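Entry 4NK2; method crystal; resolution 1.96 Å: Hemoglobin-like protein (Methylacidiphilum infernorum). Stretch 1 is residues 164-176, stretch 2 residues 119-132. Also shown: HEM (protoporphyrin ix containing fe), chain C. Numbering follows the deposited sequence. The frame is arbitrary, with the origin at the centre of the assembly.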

ATOM      1  N   SER A 164      -8.386   9.799 -11.983  1.00 26.66           N
ATOM      2  CA  SER A 164      -8.979   8.705 -11.220  1.00 32.32           C
ATOM      3  C   SER A 164      -8.210   7.400 -11.383  1.00 33.24           C
ATOM      4  O   SER A 164      -7.988   6.694 -10.404  1.00 33.82           O
ATOM      5  CB  SER A 164     -10.451   8.499 -11.578  1.00 34.46           C
ATOM      6  OG  SER A 164     -10.959   7.391 -10.853  1.00 36.76           O
ATOM      7  N   PHE A 165      -7.814   7.077 -12.613  1.00 29.76           N
ATOM      8  CA  PHE A 165      -7.147   5.804 -12.877  1.00 31.83           C
ATOM      9  C   PHE A 165      -5.839   5.734 -12.099  1.00 29.87           C
ATOM     10  O   PHE A 165      -5.439   4.665 -11.624  1.00 30.06           O
ATOM     11  CB  PHE A 165      -6.864   5.650 -14.374  1.00 29.34           C
ATOM     12  CG  PHE A 165      -6.488   4.246 -14.789  1.00 38.09           C
ATOM     13  CD1 PHE A 165      -6.983   3.141 -14.107  1.00 34.83           C
ATOM     14  CD2 PHE A 165      -5.651   4.032 -15.876  1.00 38.23           C
ATOM     15  CE1 PHE A 165      -6.646   1.846 -14.506  1.00 36.49           C
ATOM     16  CE2 PHE A 165      -5.303   2.737 -16.273  1.00 40.64           C
ATOM     17  CZ  PHE A 165      -5.799   1.651 -15.584  1.00 32.75           C
ATOM     18  N   SER A 166      -5.168   6.877 -11.968  1.00 30.09           N
ATOM     19  CA  SER A 166      -3.882   6.928 -11.275  1.00 30.13           C
ATOM     20  C   SER A 166      -4.007   6.513  -9.809  1.00 33.19           C
ATOM     21  O   SER A 166      -3.042   6.043  -9.200  1.00 29.91           O
ATOM     22  CB  SER A 166      -3.246   8.322 -11.387  1.00 31.59           C
ATOM     23  OG  SER A 166      -4.087   9.351 -10.866  1.00 27.07           O
ATOM     24  N   ILE A 167      -5.188   6.673  -9.225  1.00 30.04           N
ATOM     25  CA  ILE A 167      -5.333   6.275  -7.820  1.00 33.00           C
ATOM     26  C   ILE A 167      -5.037   4.779  -7.619  1.00 31.16           C
ATOM     27  O   ILE A 167      -4.495   4.380  -6.583  1.00 31.97           O
ATOM     28  CB  ILE A 167      -6.728   6.603  -7.283  1.00 29.92           C
ATOM     29  CG1 ILE A 167      -6.947   8.125  -7.301  1.00 31.02           C
ATOM     30  CG2 ILE A 167      -6.876   6.083  -5.877  1.00 31.17           C
ATOM     31  CD1 ILE A 167      -8.364   8.537  -6.914  1.00 32.10           C
ATOM     32  N   ARG A 168      -5.406   3.958  -8.600  1.00 29.99           N
ATOM     33  CA  ARG A 168      -5.227   2.510  -8.501  1.00 30.95           C
ATOM     34  C   ARG A 168      -3.798   2.060  -8.710  1.00 29.62           C
ATOM     35  O   ARG A 168      -3.491   0.876  -8.553  1.00 29.38           O
ATOM     36  CB  ARG A 168      -6.109   1.810  -9.527  1.00 32.16           C
ATOM     37  CG  ARG A 168      -7.490   2.392  -9.583  1.00 31.62           C
ATOM     38  CD  ARG A 168      -8.445   1.496 -10.334  1.00 36.15           C
ATOM     39  NE  ARG A 168      -9.812   1.958 -10.121  1.00 36.12           N
ATOM     40  CZ  ARG A 168     -10.887   1.190 -10.230  1.00 37.37           C
ATOM     41  NH1 ARG A 168     -10.757  -0.090 -10.554  1.00 36.33           N
ATOM     42  NH2 ARG A 168     -12.086   1.706 -10.006  1.00 37.91           N
ATOM     43  N   MET A 169      -2.912   2.981  -9.076  1.00 28.34           N
ATOM     44  CA  MET A 169      -1.499   2.598  -9.196  1.00 29.21           C
ATOM     45  C   MET A 169      -0.777   2.701  -7.850  1.00 28.50           C
ATOM     46  O   MET A 169       0.323   2.160  -7.684  1.00 30.82           O
ATOM     47  CB  MET A 169      -0.800   3.477 -10.223  1.00 28.46           C
ATOM     48  CG  MET A 169      -1.528   3.528 -11.572  1.00 27.13           C
ATOM     49  SD  MET A 169      -1.848   1.859 -12.184  1.00 31.89           S
ATOM     50  CE  MET A 169      -3.414   2.260 -12.945  1.00 35.35           C
ATOM     51  N   ILE A 170      -1.382   3.409  -6.895  1.00 30.12           N
ATOM     52  CA  ILE A 170      -0.707   3.670  -5.619  1.00 29.05           C
ATOM     53  C   ILE A 170      -0.541   2.351  -4.867  1.00 29.34           C
ATOM     54  O   ILE A 170      -1.528   1.653  -4.591  1.00 27.02           O
ATOM     55  CB  ILE A 170      -1.496   4.644  -4.715  1.00 32.13           C
ATOM     56  CG1 ILE A 170      -1.555   6.044  -5.346  1.00 35.76           C
ATOM     57  CG2 ILE A 170      -0.845   4.709  -3.329  1.00 37.04           C
ATOM     58  CD1 ILE A 170      -2.434   7.022  -4.570  1.00 30.36           C
ATOM     59  N   ASN A 171       0.697   2.009  -4.542  1.00 28.51           N
ATOM     60  CA  ASN A 171       0.961   0.738  -3.863  1.00 29.79           C
ATOM     61  C   ASN A 171       1.766   0.883  -2.573  1.00 35.21           C
ATOM     62  O   ASN A 171       2.036  -0.111  -1.873  1.00 33.99           O
ATOM     63  CB  ASN A 171       1.633  -0.247  -4.821  1.00 25.62           C
ATOM     64  CG  ASN A 171       2.923   0.290  -5.397  1.00 29.15           C
ATOM     65  OD1 ASN A 171       3.706   0.938  -4.689  1.00 31.59           O
ATOM     66  ND2 ASN A 171       3.158   0.031  -6.688  1.00 27.67           N
ATOM     67  N   ARG A 172       2.134   2.121  -2.250  1.00 34.63           N
ATOM     68  CA  ARG A 172       2.798   2.419  -0.977  1.00 33.36           C
ATOM     69  C   ARG A 172       1.985   3.476  -0.248  1.00 35.29           C
ATOM     70  O   ARG A 172       1.807   4.601  -0.747  1.00 36.73           O
ATOM     71  CB  ARG A 172       4.218   2.920  -1.218  1.00 32.29           C
ATOM     72  CG  ARG A 172       4.972   3.331   0.067  1.00 38.63           C
ATOM     73  CD  ARG A 172       5.233   2.128   0.984  1.00 39.98           C
ATOM     74  NE  ARG A 172       6.400   2.305   1.855  1.00 31.35           N
ATOM     75  CZ  ARG A 172       6.345   2.749   3.108  1.00 36.38           C
ATOM     76  NH1 ARG A 172       5.176   3.073   3.659  1.00 30.65           N
ATOM     77  NH2 ARG A 172       7.464   2.856   3.814  1.00 40.16           N
ATOM     78  N   ARG A 173       1.462   3.123   0.921  1.00 33.12           N
ATOM     79  CA  ARG A 173       0.670   4.081   1.695  1.00 30.61           C
ATOM     80  C   ARG A 173       1.548   4.707   2.777  1.00 40.70           C
ATOM     81  O   ARG A 173       2.393   4.024   3.365  1.00 34.80           O
ATOM     82  CB  ARG A 173      -0.562   3.401   2.289  1.00 29.30           C
ATOM     83  CG  ARG A 173      -1.624   3.098   1.256  1.00 34.04           C
ATOM     84  CD  ARG A 173      -2.317   4.409   0.846  1.00 33.54           C
ATOM     85  NE  ARG A 173      -3.439   4.713   1.734  1.00 36.75           N
ATOM     86  CZ  ARG A 173      -3.892   5.938   1.988  1.00 40.02           C
ATOM     87  NH1 ARG A 173      -3.301   7.002   1.446  1.00 32.86           N
ATOM     88  NH2 ARG A 173      -4.928   6.100   2.798  1.00 38.08           N
ATOM     89  N   THR A 174       1.373   6.008   3.011  1.00 38.21           N
ATOM     90  CA  THR A 174       2.235   6.733   3.949  1.00 39.08           C
ATOM     91  C   THR A 174       1.419   7.647   4.842  1.00 38.66           C
ATOM     92  O   THR A 174       1.989   8.394   5.647  1.00 38.28           O
ATOM     93  CB  THR A 174       3.282   7.615   3.227  1.00 39.50           C
ATOM     94  OG1 THR A 174       2.606   8.665   2.514  1.00 39.74           O
ATOM     95  CG2 THR A 174       4.124   6.787   2.267  1.00 36.08           C
ATOM     96  N   THR A 175       0.094   7.599   4.672  1.00 38.37           N
ATOM     97  CA  THR A 175      -0.841   8.379   5.485  1.00 34.57           C
ATOM     98  C   THR A 175      -2.175   7.647   5.611  1.00 36.75           C
ATOM     99  O   THR A 175      -2.502   6.805   4.764  1.00 37.57           O
ATOM    100  CB  THR A 175      -1.123   9.783   4.880  1.00 42.59           C
ATOM    101  OG1 THR A 175      -2.259  10.364   5.536  1.00 38.39           O
ATOM    102  CG2 THR A 175      -1.452   9.684   3.375  1.00 41.23           C
ATOM    103  N   LEU A 176      -2.954   7.997   6.620  1.00 32.67           N
ATOM    104  CA  LEU A 176      -4.295   7.477   6.780  1.00 32.78           C
ATOM    105  C   LEU A 176      -5.291   8.201   5.884  1.00 39.94           C
ATOM    106  O   LEU A 176      -6.357   7.688   5.616  1.00 39.21           O
ATOM    107  CB  LEU A 176      -4.746   7.632   8.223  1.00 38.37           C
ATOM    108  CG  LEU A 176      -4.499   6.569   9.290  1.00 47.64           C
ATOM    109  CD1 LEU A 176      -3.720   5.371   8.835  1.00 39.51           C
ATOM    110  CD2 LEU A 176      -3.891   7.187  10.504  1.00 42.12           C
TER
HETATM  111  CHA HEM C 700       5.104   1.947 -16.671  1.00 33.61           C
HETATM  112  CHB HEM C 700       5.482   5.226 -13.137  1.00 31.63           C
HETATM  113  CHC HEM C 700       0.649   5.881 -13.274  1.00 29.15           C
HETATM  114  CHD HEM C 700       0.851   4.045 -17.787  1.00 31.96           C
HETATM  115  C1A HEM C 700       5.638   2.693 -15.650  1.00 35.75           C
HETATM  116  C2A HEM C 700       6.981   2.582 -15.086  1.00 31.36           C
HETATM  117  C3A HEM C 700       7.065   3.504 -14.105  1.00 34.76           C
HETATM  118  C4A HEM C 700       5.794   4.210 -14.016  1.00 33.80           C
HETATM  119  CMA HEM C 700       8.278   3.820 -13.201  1.00 33.45           C
HETATM  120  CAA HEM C 700       8.079   1.577 -15.544  1.00 36.72           C
HETATM  121  CBA HEM C 700       8.007   0.358 -14.600  1.00 39.48           C
HETATM  122  CGA HEM C 700       8.977  -0.783 -14.893  1.00 43.92           C
HETATM  123  O1A HEM C 700       9.607  -1.305 -13.930  1.00 45.26           O
HETATM  124  O2A HEM C 700       9.137  -1.207 -16.070  1.00 46.75           O
HETATM  125  C1B HEM C 700       4.208   5.636 -12.774  1.00 33.86           C
HETATM  126  C2B HEM C 700       3.835   6.415 -11.604  1.00 31.07           C
HETATM  127  C3B HEM C 700       2.502   6.596 -11.639  1.00 32.51           C
HETATM  128  C4B HEM C 700       1.969   5.946 -12.832  1.00 31.77           C
HETATM  129  CMB HEM C 700       4.784   6.964 -10.519  1.00 28.24           C
HETATM  130  CAB HEM C 700       1.700   7.371 -10.576  1.00 29.08           C
HETATM  131  CBB HEM C 700       0.369   7.241 -10.528  1.00 32.62           C
HETATM  132  C1C HEM C 700       0.268   5.486 -14.543  1.00 27.99           C
HETATM  133  C2C HEM C 700      -1.041   5.626 -15.166  1.00 30.36           C
HETATM  134  C3C HEM C 700      -0.975   5.107 -16.408  1.00 32.92           C
HETATM  135  C4C HEM C 700       0.378   4.631 -16.629  1.00 31.62           C
HETATM  136  CMC HEM C 700      -2.290   6.240 -14.495  1.00 27.09           C
HETATM  137  CAC HEM C 700      -2.094   5.030 -17.474  1.00 35.17           C
HETATM  138  CBC HEM C 700      -3.177   5.818 -17.412  1.00 38.77           C
HETATM  139  C1D HEM C 700       1.935   3.205 -17.883  1.00 30.51           C
HETATM  140  C2D HEM C 700       2.167   2.204 -18.913  1.00 29.49           C
HETATM  141  C3D HEM C 700       3.502   1.568 -18.558  1.00 33.40           C
HETATM  142  C4D HEM C 700       3.942   2.228 -17.349  1.00 33.42           C
HETATM  143  CMD HEM C 700       1.286   1.848 -20.137  1.00 29.08           C
HETATM  144  CAD HEM C 700       4.209   0.424 -19.318  1.00 33.14           C
HETATM  145  CBD HEM C 700       3.579  -0.885 -18.835  1.00 31.59           C
HETATM  146  CGD HEM C 700       4.264  -2.016 -19.570  1.00 36.24           C
HETATM  147  O1D HEM C 700       5.446  -2.296 -19.258  1.00 37.48           O
HETATM  148  O2D HEM C 700       3.630  -2.623 -20.474  1.00 33.73           O
HETATM  149  NA  HEM C 700       4.955   3.689 -14.979  1.00 31.18           N
HETATM  150  NB  HEM C 700       3.044   5.381 -13.485  1.00 27.97           N
HETATM  151  NC  HEM C 700       1.095   4.880 -15.480  1.00 31.53           N
HETATM  152  ND  HEM C 700       2.996   3.183 -16.992  1.00 31.06           N
HETATM  153 FE   HEM C 700       2.975   4.221 -15.182  1.00 30.91          FE
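Stretch 2, residues 119-132: KMRARHFSVTIDEK

How does stretch 2 run along stretch 1? It starts as a short helix from Met 120, passes through a type I turn from His 124 to Val 127, continues as an extended segment through Thr 128 and Ile 129, and enters a second helix at Glu 131. Stretch 1 leaves a helix, winds through a 3-10 segment at 166-169 and then opens out. Met 169 lies nearest Arg 121, their CA atoms 4.9 Å apart; farther along, Ile 170 pairs with Ile 129 and Arg 172 with Asp 130, at 5.1 and 4.5 Å between CA atoms. Both chains thus advance in the same general direction. Together they bury 859 Å².

What fills the space beside the heme? Met 169 is the main bump. Its CE packs 3.6 Å from Met 120 CB, its SD lies 3.7 Å from His 124 ND1, and its CG sits over one face of the His 124 ring. That histidine binds the heme iron through NE2, with NE2 to FE 2.0 Å, and is steadied by a hydrogen bond from its ND1 to Met 120 O, 2.9 Å. On the Ile 129 side, Met 169 CB meets Ile 129 CD1 at 4.2 Å. Phe 165 extends the apolar patch, its CZ 3.7 Å from Met 120 CB.

Which side chains reach into the other backbone? Arg 121, fully extended through chi3, brings NH1 to the end of the 3-10 segment, where it donates to Arg 168 O at 2.9 Å and Ile 170 O at 2.8 Å; both oxygens lie at the edge of the guanidinium. Asn 171 returns the gesture. Its CA-to-CB bond points toward stretch 2, and the amide fits beside the turn, where ND2 lies 3.8 Å from Phe 125 CA. Its ND2 donates to Val 127 O and its OD1 accepts from Ile 129 N, each at 2.9 Å, so one amide group spans the chain around Thr 128. A water links Asn 171 ND2 with Arg 121 O and Met 169 O.

How is the far end closed? Ile 129 O receives the backbone N of both Asn 171, at 2.9 Å, and Arg 172, at 3.0 Å, while Ile 170 CG2 rests 3.6 Å from the same Ile 129 O. Next, Glu 131 bends its carboxylate back to stretch 1. Its OE1 accepts from Thr 174 OG1 at 2.6 Å; its OE2 takes Thr 174 N at 2.8 Å and forms a salt bridge with Arg 173 NH1 at 2.9 Å. Arg 172 O finds no conventional partner, only a CA-H...O contact with Asp 130 CA at 3.2 Å.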

ATOM      1  N   LYS A 119      -3.840  -4.661 -17.205  1.00 31.73           N
ATOM      2  CA  LYS A 119      -3.541  -4.991 -15.819  1.00 34.03           C
ATOM      3  C   LYS A 119      -2.602  -3.968 -15.193  1.00 32.62           C
ATOM      4  O   LYS A 119      -1.586  -4.308 -14.622  1.00 30.24           O
ATOM      5  CB  LYS A 119      -2.958  -6.394 -15.729  1.00 34.86           C
ATOM      6  CG  LYS A 119      -3.810  -7.425 -16.412  1.00 39.19           C
ATOM      7  CD  LYS A 119      -3.668  -8.790 -15.812  1.00 50.99           C
ATOM      8  CE  LYS A 119      -4.685  -9.759 -16.417  1.00 52.13           C
ATOM      9  NZ  LYS A 119      -4.079 -10.824 -17.245  1.00 51.14           N
ATOM     10  N   MET A 120      -2.958  -2.702 -15.322  1.00 31.34           N
ATOM     11  CA  MET A 120      -2.058  -1.620 -14.976  1.00 29.64           C
ATOM     12  C   MET A 120      -1.630  -1.597 -13.522  1.00 30.11           C
ATOM     13  O   MET A 120      -0.488  -1.346 -13.236  1.00 27.54           O
ATOM     14  CB  MET A 120      -2.656  -0.272 -15.354  1.00 29.02           C
ATOM     15  CG  MET A 120      -2.370   0.190 -16.752  1.00 34.66           C
ATOM     16  SD  MET A 120      -0.663   0.164 -17.235  1.00 37.90           S
ATOM     17  CE  MET A 120      -0.787  -0.728 -18.737  1.00 33.34           C
ATOM     18  N   ARG A 121      -2.546  -1.835 -12.600  1.00 26.82           N
ATOM     19  CA  ARG A 121      -2.150  -1.786 -11.191  1.00 28.00           C
ATOM     20  C   ARG A 121      -1.087  -2.843 -10.978  1.00 29.37           C
ATOM     21  O   ARG A 121      -0.048  -2.571 -10.373  1.00 28.81           O
ATOM     22  CB  ARG A 121      -3.333  -2.025 -10.233  1.00 29.63           C
ATOM     23  CG  ARG A 121      -2.909  -2.131  -8.751  1.00 27.37           C
ATOM     24  CD  ARG A 121      -4.093  -2.174  -7.772  1.00 27.64           C
ATOM     25  NE  ARG A 121      -3.627  -2.495  -6.415  1.00 32.04           N
ATOM     26  CZ  ARG A 121      -3.098  -1.602  -5.580  1.00 31.23           C
ATOM     27  NH1 ARG A 121      -2.981  -0.324  -5.951  1.00 30.00           N
ATOM     28  NH2 ARG A 121      -2.693  -1.979  -4.372  1.00 25.64           N
ATOM     29  N   ALA A 122      -1.315  -4.034 -11.523  1.00 27.78           N
ATOM     30  CA  ALA A 122      -0.382  -5.145 -11.305  1.00 30.02           C
ATOM     31  C   ALA A 122       0.979  -4.864 -11.947  1.00 33.08           C
ATOM     32  O   ALA A 122       2.044  -5.125 -11.358  1.00 28.67           O
ATOM     33  CB  ALA A 122      -0.978  -6.439 -11.849  1.00 29.35           C
ATOM     34  N   ARG A 123       0.956  -4.350 -13.170  1.00 25.79           N
ATOM     35  CA  ARG A 123       2.204  -3.999 -13.846  1.00 29.69           C
ATOM     36  C   ARG A 123       2.981  -2.961 -13.028  1.00 31.50           C
ATOM     37  O   ARG A 123       4.219  -2.986 -13.012  1.00 35.96           O
ATOM     38  CB  ARG A 123       1.949  -3.498 -15.280  1.00 33.34           C
ATOM     39  CG  ARG A 123       1.467  -4.582 -16.255  1.00 34.18           C
ATOM     40  CD  ARG A 123       1.250  -4.025 -17.676  1.00 32.58           C
ATOM     41  NE  ARG A 123       0.617  -4.992 -18.585  1.00 31.10           N
ATOM     42  CZ  ARG A 123       1.282  -5.789 -19.422  1.00 32.75           C
ATOM     43  NH1 ARG A 123       2.609  -5.751 -19.458  1.00 33.67           N
ATOM     44  NH2 ARG A 123       0.624  -6.625 -20.230  1.00 28.23           N
ATOM     45  N   HIS A 124       2.285  -2.084 -12.322  1.00 29.83           N
ATOM     46  CA  HIS A 124       2.954  -1.041 -11.554  1.00 31.11           C
ATOM     47  C   HIS A 124       3.499  -1.486 -10.188  1.00 30.32           C
ATOM     48  O   HIS A 124       4.192  -0.728  -9.550  1.00 26.13           O
ATOM     49  CB  HIS A 124       2.082   0.217 -11.422  1.00 28.55           C
ATOM     50  CG  HIS A 124       2.103   1.104 -12.631  1.00 31.87           C
ATOM     51  ND1 HIS A 124       1.334   0.862 -13.742  1.00 29.74           N
ATOM     52  CD2 HIS A 124       2.799   2.231 -12.900  1.00 26.91           C
ATOM     53  CE1 HIS A 124       1.558   1.797 -14.642  1.00 32.63           C
ATOM     54  NE2 HIS A 124       2.441   2.644 -14.156  1.00 29.94           N
ATOM     55  N   PHE A 125       3.202  -2.707  -9.751  1.00 31.25           N
ATOM     56  CA  PHE A 125       3.799  -3.227  -8.518  1.00 30.19           C
ATOM     57  C   PHE A 125       5.333  -3.194  -8.615  1.00 31.93           C
ATOM     58  O   PHE A 125       6.013  -3.176  -7.595  1.00 33.61           O
ATOM     59  CB  PHE A 125       3.326  -4.658  -8.213  1.00 31.21           C
ATOM     60  CG  PHE A 125       1.897  -4.752  -7.717  1.00 29.67           C
ATOM     61  CD1 PHE A 125       1.349  -3.762  -6.910  1.00 31.91           C
ATOM     62  CD2 PHE A 125       1.111  -5.855  -8.054  1.00 28.00           C
ATOM     63  CE1 PHE A 125       0.027  -3.859  -6.458  1.00 31.09           C
ATOM     64  CE2 PHE A 125      -0.214  -5.961  -7.604  1.00 33.06           C
ATOM     65  CZ  PHE A 125      -0.752  -4.966  -6.809  1.00 30.00           C
ATOM     66  N   SER A 126       5.862  -3.175  -9.837  1.00 31.55           N
ATOM     67  CA  SER A 126       7.314  -3.163 -10.074  1.00 34.62           C
ATOM     68  C   SER A 126       7.987  -1.836  -9.703  1.00 35.86           C
ATOM     69  O   SER A 126       9.199  -1.678  -9.879  1.00 34.53           O
ATOM     70  CB  SER A 126       7.599  -3.467 -11.550  1.00 37.26           C
ATOM     71  OG  SER A 126       7.008  -4.693 -11.948  1.00 52.22           O
ATOM     72  N   VAL A 127       7.214  -0.882  -9.218  1.00 32.74           N
ATOM     73  CA  VAL A 127       7.758   0.407  -8.832  1.00 31.03           C
ATOM     74  C   VAL A 127       7.011   0.943  -7.630  1.00 29.48           C
ATOM     75  O   VAL A 127       5.813   0.821  -7.543  1.00 32.79           O
ATOM     76  CB  VAL A 127       7.743   1.408 -10.003  1.00 38.56           C
ATOM     77  CG1 VAL A 127       6.403   1.474 -10.631  1.00 37.81           C
ATOM     78  CG2 VAL A 127       8.179   2.767  -9.558  1.00 39.11           C
ATOM     79  N   THR A 128       7.729   1.519  -6.687  1.00 28.23           N
ATOM     80  CA  THR A 128       7.098   1.958  -5.445  1.00 28.80           C
ATOM     81  C   THR A 128       6.403   3.292  -5.700  1.00 31.65           C
ATOM     82  O   THR A 128       7.044   4.281  -6.047  1.00 34.43           O
ATOM     83  CB  THR A 128       8.134   2.100  -4.316  1.00 35.48           C
ATOM     84  OG1 THR A 128       8.927   0.910  -4.275  1.00 37.43           O
ATOM     85  CG2 THR A 128       7.456   2.283  -2.969  1.00 35.81           C
ATOM     86  N   ILE A 129       5.089   3.320  -5.538  1.00 30.09           N
ATOM     87  CA  ILE A 129       4.337   4.532  -5.857  1.00 28.38           C
ATOM     88  C   ILE A 129       3.527   4.928  -4.640  1.00 27.51           C
ATOM     89  O   ILE A 129       2.568   4.229  -4.279  1.00 29.09           O
ATOM     90  CB  ILE A 129       3.383   4.301  -7.046  1.00 23.85           C
ATOM     91  CG1 ILE A 129       4.185   3.949  -8.313  1.00 26.59           C
ATOM     92  CG2 ILE A 129       2.496   5.575  -7.274  1.00 27.13           C
ATOM     93  CD1 ILE A 129       3.347   3.390  -9.474  1.00 29.35           C
ATOM     94  N   ASP A 130       3.891   6.021  -3.991  1.00 28.29           N
ATOM     95  CA  ASP A 130       3.116   6.535  -2.875  1.00 29.78           C
ATOM     96  C   ASP A 130       2.212   7.681  -3.298  1.00 33.55           C
ATOM     97  O   ASP A 130       2.157   8.009  -4.462  1.00 30.56           O
ATOM     98  CB  ASP A 130       4.009   6.931  -1.701  1.00 36.53           C
ATOM     99  CG  ASP A 130       4.948   8.062  -2.023  1.00 41.18           C
ATOM    100  OD1 ASP A 130       4.758   8.752  -3.024  1.00 32.07           O
ATOM    101  OD2 ASP A 130       5.886   8.265  -1.248  1.00 35.85           O
ATOM    102  N   GLU A 131       1.507   8.282  -2.347  1.00 30.90           N
ATOM    103  CA  GLU A 131       0.494   9.283  -2.656  1.00 33.98           C
ATOM    104  C   GLU A 131       1.114  10.492  -3.344  1.00 35.90           C
ATOM    105  O   GLU A 131       0.585  10.980  -4.344  1.00 32.18           O
ATOM    106  CB  GLU A 131      -0.259   9.700  -1.390  1.00 32.22           C
ATOM    107  CG  GLU A 131      -0.899   8.536  -0.645  1.00 35.55           C
ATOM    108  CD  GLU A 131       0.066   7.873   0.331  1.00 38.70           C
ATOM    109  OE1 GLU A 131       1.287   8.167   0.286  1.00 35.02           O
ATOM    110  OE2 GLU A 131      -0.404   7.062   1.160  1.00 38.38           O
ATOM    111  N   LYS A 132       2.257  10.938  -2.842  1.00 31.79           N
ATOM    112  CA  LYS A 132       2.970  12.077  -3.396  1.00 36.38           C
ATOM    113  C   LYS A 132       3.477  11.833  -4.813  1.00 38.28           C
ATOM    114  O   LYS A 132       3.422  12.717  -5.646  1.00 34.52           O
ATOM    115  CB  LYS A 132       4.129  12.463  -2.493  1.00 37.65           C
ATOM    116  CG  LYS A 132       4.859  13.705  -2.908  1.00 39.68           C
ATOM    117  CD  LYS A 132       3.990  14.921  -2.762  1.00 42.46           C
ATOM    118  CE  LYS A 132       4.813  16.189  -2.692  1.00 57.16           C
ATOM    119  NZ  LYS A 132       3.984  17.409  -2.833  1.00 56.19           N
TER
HETATM  120  O   HOH W   1       0.826  -0.789  -8.314  1.00 29.75           O
HETATM  121  O   HOH W   2      -2.097   0.122  -2.144  1.00 32.28           O